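Local coordinates for protein adenosine deaminase (Burkholderia ambifaria, PDB 4GXW) that binds a zinc ion in an amidohydrolase TIM barrel and probably deaminates adenine or a related purine, at residues F66-V76 with D301-N309. Numbering follows the deposited sequence.
Sequences FYARGEKPVGV and DDPTLHKVN. With ZN (zinc ion), chain C.
Arg69 lays its guanidinium flat on the imidazole of His306, planes 18° apart and centres 3.9 Å from each other, in the TIM barrel of this zinc-binding member of the adenosine and AMP deaminase family. Its chain leaves the backbone with CG anti to N (chi1 -177°), bends at chi2 and then runs straight, which carries NH2 over the middle of the imidazole; Pro73 CB packs on the other guanidinium face, making a sandwich of proline, arginine and histidine. Arg69 NH1 bonds to Ser269 OG, at the start of helix 269-274, and His306 ND1 to Thr267 OG1, just before it, which should help to hold the two planes against turning. On the far face of the imidazole sits Asp302 CB, and the preceding Asp301 binds zinc through OD1 at 2.2 Å, alongside His35, His37 and His216; the stack thus lies in the outer surroundings of the metal site.

Leu305 spreads its two methyls. CD2 points at the centre of the Tyr67 ring in a CH-pi contact, 3.8 Å from the centroid and 13° off the normal, while CD1 meets Val76 CB at 3.8 Å. Tyr67 OH and Thr304 OG1 both hydrogen-bond to Val42 O. Further out, the extended Lys307 chain runs past Arg69, its CE 3.6 Å from Arg69 CB.

No direct hydrogen bond joins the segments; waters do. One lies between Leu305 O and Ala68 O, within hydrogen-bonding distance of both, and another accepts from Arg69 NE at 2.7 Å and donates to His306 O at 2.8 Å.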
ATOM      1  N   PHE A  66       8.955  18.059   3.743  1.00 43.39           N
ATOM      2  CA  PHE A  66       8.369  16.758   4.061  1.00 38.93           C
ATOM      3  C   PHE A  66       7.310  16.366   3.029  1.00 37.73           C
ATOM      4  O   PHE A  66       7.245  15.211   2.604  1.00 41.59           O
ATOM      5  CB  PHE A  66       7.738  16.774   5.461  1.00 37.67           C
ATOM      6  CG  PHE A  66       8.714  16.525   6.583  1.00 39.17           C
ATOM      7  CD1 PHE A  66       9.945  15.934   6.338  1.00 40.47           C
ATOM      8  CD2 PHE A  66       8.390  16.873   7.890  1.00 34.93           C
ATOM      9  CE1 PHE A  66      10.837  15.700   7.374  1.00 42.20           C
ATOM     10  CE2 PHE A  66       9.278  16.640   8.929  1.00 39.22           C
ATOM     11  CZ  PHE A  66      10.503  16.055   8.669  1.00 38.66           C
ATOM     12  N   TYR A  67       6.488  17.333   2.625  1.00 36.99           N
ATOM     13  CA  TYR A  67       5.379  17.079   1.699  1.00 33.99           C
ATOM     14  C   TYR A  67       5.678  17.422   0.240  1.00 43.21           C
ATOM     15  O   TYR A  67       4.832  17.226  -0.633  1.00 40.97           O
ATOM     16  CB  TYR A  67       4.104  17.798   2.163  1.00 33.29           C
ATOM     17  CG  TYR A  67       3.324  17.013   3.202  1.00 27.84           C
ATOM     18  CD1 TYR A  67       3.694  17.041   4.539  1.00 29.36           C
ATOM     19  CD2 TYR A  67       2.232  16.231   2.839  1.00 26.71           C
ATOM     20  CE1 TYR A  67       2.994  16.324   5.491  1.00 21.94           C
ATOM     21  CE2 TYR A  67       1.520  15.506   3.786  1.00 24.62           C
ATOM     22  CZ  TYR A  67       1.911  15.552   5.110  1.00 20.93           C
ATOM     23  OH  TYR A  67       1.230  14.838   6.068  1.00 22.31           O
ATOM     24  N   ALA A  68       6.879  17.929  -0.024  1.00 42.44           N
ATOM     25  CA  ALA A  68       7.299  18.196  -1.396  1.00 43.74           C
ATOM     26  C   ALA A  68       7.635  16.891  -2.112  1.00 46.82           C
ATOM     27  O   ALA A  68       8.401  16.072  -1.602  1.00 46.73           O
ATOM     28  CB  ALA A  68       8.495  19.134  -1.416  1.00 47.85           C
ATOM     29  N   ARG A  69       7.052  16.709  -3.293  1.00 45.69           N
ATOM     30  CA  ARG A  69       7.252  15.499  -4.079  1.00 38.48           C
ATOM     31  C   ARG A  69       7.859  15.856  -5.435  1.00 42.68           C
ATOM     32  O   ARG A  69       7.144  16.233  -6.368  1.00 44.32           O
ATOM     33  CB  ARG A  69       5.920  14.766  -4.251  1.00 31.78           C
ATOM     34  CG  ARG A  69       6.010  13.445  -4.990  1.00 30.76           C
ATOM     35  CD  ARG A  69       6.831  12.432  -4.219  1.00 30.77           C
ATOM     36  NE  ARG A  69       6.721  11.106  -4.818  1.00 27.27           N
ATOM     37  CZ  ARG A  69       7.310  10.015  -4.339  1.00 26.71           C
ATOM     38  NH1 ARG A  69       8.059  10.087  -3.247  1.00 26.72           N
ATOM     39  NH2 ARG A  69       7.144   8.848  -4.951  1.00 26.35           N
ATOM     40  N   GLY A  70       9.182  15.734  -5.530  1.00 47.44           N
ATOM     41  CA  GLY A  70       9.925  16.198  -6.691  1.00 53.13           C
ATOM     42  C   GLY A  70      10.144  15.163  -7.780  1.00 57.59           C
ATOM     43  O   GLY A  70       9.597  14.062  -7.718  1.00 52.05           O
ATOM     44  N   GLU A  71      10.963  15.514  -8.770  1.00 62.32           N
ATOM     45  CA  GLU A  71      11.097  14.716  -9.994  1.00 64.16           C
ATOM     46  C   GLU A  71      11.971  13.461  -9.853  1.00 61.94           C
ATOM     47  O   GLU A  71      11.667  12.421 -10.439  1.00 61.64           O
ATOM     48  CB  GLU A  71      11.575  15.592 -11.157  1.00 67.19           C
ATOM     49  CG  GLU A  71      12.873  16.326 -10.885  1.00 70.74           C
ATOM     50  CD  GLU A  71      13.291  17.229 -12.028  1.00 78.15           C
ATOM     51  OE1 GLU A  71      13.047  16.872 -13.201  1.00 80.28           O
ATOM     52  OE2 GLU A  71      13.867  18.301 -11.751  1.00 81.17           O
ATOM     53  N   LYS A  72      13.056  13.562  -9.091  1.00 57.77           N
ATOM     54  CA  LYS A  72      13.831  12.385  -8.706  1.00 54.79           C
ATOM     55  C   LYS A  72      13.635  12.171  -7.213  1.00 48.35           C
ATOM     56  O   LYS A  72      14.596  12.259  -6.448  1.00 47.14           O
ATOM     57  CB  LYS A  72      15.321  12.594  -8.982  1.00 56.35           C
ATOM     58  CG  LYS A  72      15.719  12.670 -10.443  1.00 61.65           C
ATOM     59  CD  LYS A  72      17.213  12.411 -10.582  1.00 64.59           C
ATOM     60  CE  LYS A  72      17.685  12.517 -12.021  1.00 66.03           C
ATOM     61  NZ  LYS A  72      17.952  13.927 -12.398  1.00 65.70           N
ATOM     62  N   PRO A  73      12.395  11.867  -6.793  1.00 37.04           N
ATOM     63  CA  PRO A  73      12.022  12.051  -5.385  1.00 37.69           C
ATOM     64  C   PRO A  73      12.801  11.185  -4.400  1.00 40.85           C
ATOM     65  O   PRO A  73      13.085  10.015  -4.658  1.00 32.03           O
ATOM     66  CB  PRO A  73      10.539  11.667  -5.362  1.00 38.10           C
ATOM     67  CG  PRO A  73      10.399  10.679  -6.458  1.00 38.92           C
ATOM     68  CD  PRO A  73      11.363  11.122  -7.537  1.00 38.27           C
ATOM     69  N   VAL A  74      13.145  11.786  -3.269  1.00 44.57           N
ATOM     70  CA  VAL A  74      13.742  11.049  -2.171  1.00 46.53           C
ATOM     71  C   VAL A  74      12.671  10.199  -1.500  1.00 43.43           C
ATOM     72  O   VAL A  74      11.478  10.508  -1.575  1.00 37.59           O
ATOM     73  CB  VAL A  74      14.370  11.998  -1.133  1.00 50.77           C
ATOM     74  CG1 VAL A  74      15.533  12.763  -1.748  1.00 52.69           C
ATOM     75  CG2 VAL A  74      13.323  12.960  -0.588  1.00 49.90           C
ATOM     76  N   GLY A  75      13.095   9.117  -0.858  1.00 39.23           N
ATOM     77  CA  GLY A  75      12.174   8.281  -0.116  1.00 37.54           C
ATOM     78  C   GLY A  75      11.628   9.040   1.078  1.00 36.36           C
ATOM     79  O   GLY A  75      12.278   9.950   1.595  1.00 34.13           O
ATOM     80  N   VAL A  76      10.439   8.654   1.523  1.00 27.33           N
ATOM     81  CA  VAL A  76       9.730   9.401   2.555  1.00 19.75           C
ATOM     82  C   VAL A  76       9.819   8.738   3.929  1.00 16.57           C
ATOM     83  O   VAL A  76       9.082   9.102   4.846  1.00 14.87           O
ATOM     84  CB  VAL A  76       8.251   9.583   2.176  1.00 26.53           C
ATOM     85  CG1 VAL A  76       8.133  10.239   0.801  1.00 31.65           C
ATOM     86  CG2 VAL A  76       7.536   8.244   2.180  1.00 25.72           C
ATOM     87  N   ASP A 301       0.557   3.243  -1.519  1.00  9.65           N
ATOM     88  CA  ASP A 301       1.726   3.128  -0.603  1.00  9.59           C
ATOM     89  C   ASP A 301       1.763   4.245   0.447  1.00 11.18           C
ATOM     90  O   ASP A 301       1.544   3.993   1.634  1.00 12.63           O
ATOM     91  CB  ASP A 301       3.048   3.045  -1.395  1.00 10.49           C
ATOM     92  CG  ASP A 301       4.194   2.301  -0.659  1.00 14.96           C
ATOM     93  OD1 ASP A 301       4.063   1.712   0.447  1.00 13.69           O
ATOM     94  OD2 ASP A 301       5.293   2.276  -1.254  1.00 17.96           O
ATOM     95  N   ASP A 302       2.034   5.473   0.009  1.00 10.81           N
ATOM     96  CA  ASP A 302       2.070   6.640   0.899  1.00 11.70           C
ATOM     97  C   ASP A 302       1.294   7.755   0.209  1.00 11.41           C
ATOM     98  O   ASP A 302       1.900   8.681  -0.349  1.00 13.86           O
ATOM     99  CB  ASP A 302       3.515   7.087   1.175  1.00 13.54           C
ATOM    100  CG  ASP A 302       4.373   5.979   1.733  1.00 15.45           C
ATOM    101  OD1 ASP A 302       4.244   5.663   2.932  1.00 15.35           O
ATOM    102  OD2 ASP A 302       5.200   5.417   0.976  1.00 20.66           O
ATOM    103  N   PRO A 303      -0.046   7.671   0.220  1.00 10.14           N
ATOM    104  CA  PRO A 303      -0.855   8.520  -0.662  1.00 10.84           C
ATOM    105  C   PRO A 303      -0.642  10.019  -0.469  1.00 11.73           C
ATOM    106  O   PRO A 303      -0.587  10.748  -1.456  1.00 14.45           O
ATOM    107  CB  PRO A 303      -2.302   8.112  -0.332  1.00 10.87           C
ATOM    108  CG  PRO A 303      -2.204   7.428   1.001  1.00 11.79           C
ATOM    109  CD  PRO A 303      -0.887   6.737   0.988  1.00 10.38           C
ATOM    110  N   THR A 304      -0.514  10.491   0.763  1.00 10.98           N
ATOM    111  CA  THR A 304      -0.400  11.936   0.944  1.00 12.44           C
ATOM    112  C   THR A 304       1.017  12.446   0.701  1.00 13.48           C
ATOM    113  O   THR A 304       1.206  13.612   0.358  1.00 19.63           O
ATOM    114  CB  THR A 304      -0.889  12.393   2.317  1.00 13.95           C
ATOM    115  OG1 THR A 304      -0.129  11.722   3.326  1.00 12.86           O
ATOM    116  CG2 THR A 304      -2.373  12.096   2.480  1.00 14.11           C
ATOM    117  N   LEU A 305       2.008  11.577   0.873  1.00 11.94           N
ATOM    118  CA  LEU A 305       3.404  11.960   0.656  1.00 13.17           C
ATOM    119  C   LEU A 305       3.828  11.770  -0.802  1.00 15.02           C
ATOM    120  O   LEU A 305       4.656  12.523  -1.313  1.00 16.73           O
ATOM    121  CB  LEU A 305       4.325  11.167   1.581  1.00 16.14           C
ATOM    122  CG  LEU A 305       4.061  11.368   3.075  1.00 12.29           C
ATOM    123  CD1 LEU A 305       5.008  10.534   3.917  1.00 14.24           C
ATOM    124  CD2 LEU A 305       4.167  12.832   3.463  1.00 18.03           C
ATOM    125  N   HIS A 306       3.254  10.775  -1.468  1.00 13.97           N
ATOM    126  CA  HIS A 306       3.492  10.547  -2.894  1.00 14.65           C
ATOM    127  C   HIS A 306       2.577  11.409  -3.761  1.00 14.81           C
ATOM    128  O   HIS A 306       2.737  11.443  -4.978  1.00 16.48           O
ATOM    129  CB  HIS A 306       3.247   9.082  -3.263  1.00 13.46           C
ATOM    130  CG  HIS A 306       4.342   8.148  -2.847  1.00 12.60           C
ATOM    131  ND1 HIS A 306       4.474   6.887  -3.391  1.00 14.28           N
ATOM    132  CD2 HIS A 306       5.340   8.277  -1.944  1.00 13.59           C
ATOM    133  CE1 HIS A 306       5.511   6.283  -2.837  1.00 15.43           C
ATOM    134  NE2 HIS A 306       6.055   7.103  -1.957  1.00 15.25           N
ATOM    135  N   LYS A 307       1.616  12.083  -3.135  1.00 13.11           N
ATOM    136  CA  LYS A 307       0.615  12.877  -3.855  1.00 12.72           C
ATOM    137  C   LYS A 307      -0.145  12.031  -4.870  1.00 12.77           C
ATOM    138  O   LYS A 307      -0.300  12.420  -6.035  1.00 14.06           O
ATOM    139  CB  LYS A 307       1.251  14.083  -4.557  1.00 16.38           C
ATOM    140  CG  LYS A 307       1.964  15.053  -3.625  1.00 23.80           C
ATOM    141  CD  LYS A 307       2.580  16.207  -4.416  1.00 30.58           C
ATOM    142  CE  LYS A 307       3.368  17.149  -3.517  1.00 34.43           C
ATOM    143  NZ  LYS A 307       4.107  18.195  -4.281  1.00 38.60           N
ATOM    144  N   VAL A 308      -0.626  10.876  -4.428  1.00 11.35           N
ATOM    145  CA  VAL A 308      -1.401   9.988  -5.283  1.00 10.84           C
ATOM    146  C   VAL A 308      -2.563   9.381  -4.499  1.00 11.75           C
ATOM    147  O   VAL A 308      -2.365   8.800  -3.433  1.00 13.31           O
ATOM    148  CB  VAL A 308      -0.488   8.897  -5.935  1.00 12.54           C
ATOM    149  CG1 VAL A 308       0.166   7.994  -4.877  1.00 13.66           C
ATOM    150  CG2 VAL A 308      -1.246   8.074  -6.973  1.00 13.54           C
ATOM    151  N   ASN A 309      -3.780   9.546  -5.006  1.00 11.08           N
ATOM    152  CA  ASN A 309      -4.950   8.917  -4.387  1.00 11.53           C
ATOM    153  C   ASN A 309      -5.280   7.604  -5.133  1.00  9.55           C
ATOM    154  O   ASN A 309      -4.683   7.333  -6.186  1.00 10.90           O
ATOM    155  CB  ASN A 309      -6.122   9.913  -4.305  1.00 11.77           C
ATOM    156  CG  ASN A 309      -6.670  10.297  -5.662  1.00 10.63           C
ATOM    157  OD1 ASN A 309      -6.910   9.437  -6.513  1.00 12.01           O
ATOM    158  ND2 ASN A 309      -6.890  11.600  -5.872  1.00 12.83           N
TER
HETATM  159 ZN    ZN C 401       5.237   0.086   1.270  0.72 10.58          ZN
HETATM  160  O   HOH W   1       6.928  13.665  -0.382  1.00 39.15           O
HETATM  161  O   HOH W   2       4.779  10.259  -6.540  1.00 16.23           O
HETATM  162  O   HOH W   3       8.919   6.393  -0.505  1.00 21.08           O
HETATM  163  O   HOH W   4       6.767   0.601   0.141  1.00 13.73           O